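Local coordinates for ABC transporter periplasmic substrate-binding protein (Desulfovibrio alaskensis, PDB 5MY5), which probably binds tungstate in the periplasm with high selectivity and delivers it to an ABC transporter for uptake, at residues 194-202 and 262-270. The protein carries 2 engineered substitutions. Residues are numbered along the deposited sequence; the frame is centred on the assembly and turned at random.
Sequences RGTYIKYEA and KLMGKALFT
I198 on helix 194-203 points at the beta hairpin of 262-270, and following it outward from the backbone shows how one branched side chain can fill the seam between two such elements. CB lies near CD2 of L263. From there the two branches part: CG2, set anti to the backbone N (chi1 -71° places CG1 beside that N instead), lies 3.6 Å from the carbonyl O of L263 and 4.0 Å from CB of M264. The other branch runs on to CD1, which sits 3.9 Å from CB of K266 and also touches the carbonyl O of A267 and CD1 of L268. The hairpin closes through a type I' turn from L263 to K266, where G265 takes a positive phi of 81° at which a CB would press on the carbonyl O of M264, and its second strand, 266-271, pairs antiparallel with strand 100-112 in the mixed sheet of this periplasmic binding protein fold. One helical turn earlier, the leucines meet the backbone of G195: CD1 of L268 lies 3.6 Å from its CA and CD2 of L263 packs against its carbonyl O. K199 crosses L263 at about a right angle, its CE against CD1 at 3.7 Å, while SD of M264 rests on CB of A202. A polar clasp lies beside this apolar patch: the extended chain of K266 brings NZ within 2.8 Å of OE1 of E201 in a salt bridge, meeting the syn side of the carboxylate but 34° out of its plane, with a weak second bond to OE2. R194 brushes the hairpin through CD, whereas its guanidinium forms salt bridges with D106 and E215.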
loop_
_atom_site.group_PDB
_atom_site.type_symbol
_atom_site.label_atom_id
_atom_site.label_comp_id
_atom_site.label_asym_id
_atom_site.label_seq_id
_atom_site.Cartn_x
_atom_site.Cartn_y
_atom_site.Cartn_z
ATOM N N ARG A 194 -7.055 3.081 -0.558
ATOM C CA ARG A 194 -8.391 2.724 -1.106
ATOM C C ARG A 194 -9.062 1.648 -0.326
ATOM O O ARG A 194 -10.283 1.749 -0.103
ATOM C CB ARG A 194 -8.321 2.332 -2.529
ATOM C CG ARG A 194 -9.715 2.172 -3.213
ATOM C CD ARG A 194 -9.513 1.752 -4.667
ATOM N NE ARG A 194 -8.873 2.741 -5.537
ATOM C CZ ARG A 194 -9.530 3.717 -6.171
ATOM N NH1 ARG A 194 -10.835 3.897 -6.022
ATOM N NH2 ARG A 194 -8.831 4.550 -6.951
ATOM N N GLY A 195 -8.336 0.649 0.123
ATOM C CA GLY A 195 -8.936 -0.464 0.870
ATOM C C GLY A 195 -9.710 0.011 2.083
ATOM O O GLY A 195 -10.849 -0.338 2.330
ATOM N N THR A 196 -9.068 0.864 2.922
ATOM C CA THR A 196 -9.724 1.372 4.101
ATOM C C THR A 196 -10.943 2.248 3.689
ATOM O O THR A 196 -11.959 2.144 4.375
ATOM C CB THR A 196 -8.774 2.188 4.988
ATOM O OG1 THR A 196 -7.620 1.378 5.360
ATOM C CG2 THR A 196 -9.437 2.603 6.224
ATOM N N TYR A 197 -10.812 3.051 2.620
ATOM C CA TYR A 197 -11.968 3.760 2.116
ATOM C C TYR A 197 -13.174 2.810 1.792
ATOM O O TYR A 197 -14.301 3.085 2.231
ATOM C CB TYR A 197 -11.700 4.658 0.943
ATOM C CG TYR A 197 -12.929 5.442 0.624
ATOM C CD1 TYR A 197 -13.317 6.462 1.469
ATOM C CD2 TYR A 197 -13.717 5.157 -0.525
ATOM C CE1 TYR A 197 -14.497 7.174 1.191
ATOM C CE2 TYR A 197 -14.898 5.811 -0.759
ATOM C CZ TYR A 197 -15.265 6.799 0.077
ATOM O OH TYR A 197 -16.369 7.516 -0.228
ATOM N N ILE A 198 -12.874 1.792 1.009
ATOM C CA ILE A 198 -13.911 0.793 0.670
ATOM C C ILE A 198 -14.603 0.274 1.965
ATOM O O ILE A 198 -15.870 0.172 2.047
ATOM C CB ILE A 198 -13.299 -0.308 -0.207
ATOM C CG1 ILE A 198 -12.972 0.183 -1.594
ATOM C CG2 ILE A 198 -14.256 -1.540 -0.192
ATOM C CD1 ILE A 198 -12.045 -0.737 -2.315
ATOM N N LYS A 199 -13.853 -0.096 3.005
ATOM C CA LYS A 199 -14.459 -0.616 4.233
ATOM C C LYS A 199 -15.267 0.462 4.926
ATOM O O LYS A 199 -16.386 0.204 5.436
ATOM C CB LYS A 199 -13.362 -1.209 5.180
ATOM C CG LYS A 199 -12.727 -2.475 4.570
ATOM C CD LYS A 199 -11.581 -3.076 5.388
ATOM C CE LYS A 199 -11.136 -4.421 4.753
ATOM N NZ LYS A 199 -9.745 -4.916 5.142
ATOM N N TYR A 200 -14.727 1.671 4.987
ATOM C CA TYR A 200 -15.455 2.783 5.608
ATOM C C TYR A 200 -16.816 3.127 4.828
ATOM O O TYR A 200 -17.862 3.329 5.437
ATOM C CB TYR A 200 -14.519 4.039 5.562
ATOM C CG TYR A 200 -15.202 5.369 5.746
ATOM C CD1 TYR A 200 -15.673 5.711 6.997
ATOM C CD2 TYR A 200 -15.352 6.302 4.687
ATOM C CE1 TYR A 200 -16.375 6.889 7.216
ATOM C CE2 TYR A 200 -15.963 7.510 4.913
ATOM C CZ TYR A 200 -16.449 7.793 6.161
ATOM O OH TYR A 200 -17.077 9.042 6.185
ATOM N N GLU A 201 -16.752 3.180 3.513
ATOM C CA GLU A 201 -17.894 3.467 2.652
ATOM C C GLU A 201 -18.999 2.373 2.916
ATOM O O GLU A 201 -20.181 2.714 3.076
ATOM C CB GLU A 201 -17.407 3.346 1.221
ATOM C CG GLU A 201 -18.493 3.537 0.170
ATOM C CD GLU A 201 -18.020 3.281 -1.235
ATOM O OE1 GLU A 201 -17.282 2.335 -1.537
ATOM O OE2 GLU A 201 -18.337 4.089 -2.115
ATOM N N ALA A 202 -18.595 1.128 3.048
ATOM C CA ALA A 202 -19.547 0.022 3.390
ATOM C C ALA A 202 -20.142 0.108 4.791
ATOM O O ALA A 202 -21.310 -0.143 4.973
ATOM C CB ALA A 202 -18.878 -1.345 3.131
ATOM N N LYS A 262 -11.392 -8.780 -5.412
ATOM C CA LYS A 262 -12.331 -7.748 -4.887
ATOM C C LYS A 262 -12.323 -7.673 -3.430
ATOM O O LYS A 262 -12.304 -8.677 -2.721
ATOM C CB LYS A 262 -13.807 -8.115 -5.225
ATOM C CG LYS A 262 -14.050 -8.468 -6.664
ATOM C CD LYS A 262 -14.126 -7.234 -7.482
ATOM C CE LYS A 262 -14.255 -7.623 -8.968
ATOM N NZ LYS A 262 -13.993 -6.457 -9.738
ATOM N N LEU A 263 -12.410 -6.455 -2.912
ATOM C CA LEU A 263 -12.700 -6.191 -1.541
ATOM C C LEU A 263 -14.081 -5.593 -1.431
ATOM O O LEU A 263 -14.334 -4.597 -2.091
ATOM C CB LEU A 263 -11.624 -5.171 -1.006
ATOM C CG LEU A 263 -11.831 -4.805 0.451
ATOM C CD1 LEU A 263 -11.630 -5.985 1.386
ATOM C CD2 LEU A 263 -10.977 -3.594 0.936
ATOM N N MET A 264 -14.981 -6.291 -0.736
ATOM C CA MET A 264 -16.393 -5.911 -0.670
ATOM C C MET A 264 -16.915 -5.556 -2.052
ATOM O O MET A 264 -17.561 -4.547 -2.287
ATOM C CB MET A 264 -16.619 -4.789 0.310
ATOM C CG MET A 264 -16.227 -5.255 1.672
ATOM S SD MET A 264 -16.310 -3.976 2.909
ATOM C CE MET A 264 -15.614 -4.957 4.222
ATOM N N GLY A 265 -16.585 -6.387 -3.037
ATOM C CA GLY A 265 -17.069 -6.200 -4.374
ATOM C C GLY A 265 -16.410 -5.221 -5.311
ATOM O O GLY A 265 -16.786 -5.025 -6.471
ATOM N N LYS A 266 -15.335 -4.594 -4.801
ATOM C CA LYS A 266 -14.659 -3.530 -5.516
ATOM C C LYS A 266 -13.199 -3.869 -5.802
ATOM O O LYS A 266 -12.515 -4.514 -5.003
ATOM C CB LYS A 266 -14.767 -2.282 -4.638
ATOM C CG LYS A 266 -16.196 -1.736 -4.662
ATOM C CD LYS A 266 -16.395 -0.312 -4.302
ATOM C CE LYS A 266 -17.857 0.080 -4.357
ATOM N NZ LYS A 266 -17.980 1.549 -4.180
ATOM N N ALA A 267 -12.684 -3.355 -6.887
ATOM C CA ALA A 267 -11.303 -3.623 -7.343
ATOM C C ALA A 267 -10.297 -2.947 -6.368
ATOM O O ALA A 267 -10.615 -1.875 -5.787
ATOM C CB ALA A 267 -11.062 -3.029 -8.721
ATOM N N LEU A 268 -9.135 -3.604 -6.177
ATOM C CA LEU A 268 -8.120 -3.054 -5.283
ATOM C C LEU A 268 -6.749 -3.042 -5.898
ATOM O O LEU A 268 -5.986 -2.048 -5.712
ATOM C CB LEU A 268 -8.221 -3.814 -3.967
ATOM C CG LEU A 268 -7.534 -3.342 -2.716
ATOM C CD1 LEU A 268 -8.261 -2.111 -2.205
ATOM C CD2 LEU A 268 -7.600 -4.413 -1.688
ATOM N N PHE A 269 -6.354 -4.092 -6.608
ATOM C CA PHE A 269 -5.017 -4.200 -7.203
ATOM C C PHE A 269 -5.022 -4.155 -8.717
ATOM O O PHE A 269 -5.887 -4.828 -9.303
ATOM C CB PHE A 269 -4.412 -5.512 -6.765
ATOM C CG PHE A 269 -4.177 -5.649 -5.293
ATOM C CD1 PHE A 269 -3.011 -5.103 -4.647
ATOM C CD2 PHE A 269 -5.092 -6.290 -4.495
ATOM C CE1 PHE A 269 -2.793 -5.302 -3.285
ATOM C CE2 PHE A 269 -4.849 -6.493 -3.185
ATOM C CZ PHE A 269 -3.771 -5.954 -2.552
ATOM N N THR A 270 -4.100 -3.451 -9.354
ATOM C CA THR A 270 -3.848 -3.462 -10.744
ATOM C C THR A 270 -2.574 -4.333 -10.922
ATOM O O THR A 270 -1.492 -3.921 -10.513
ATOM C CB THR A 270 -3.677 -2.044 -11.305
ATOM O OG1 THR A 270 -4.824 -1.284 -10.994
ATOM C CG2 THR A 270 -3.419 -2.066 -12.743
#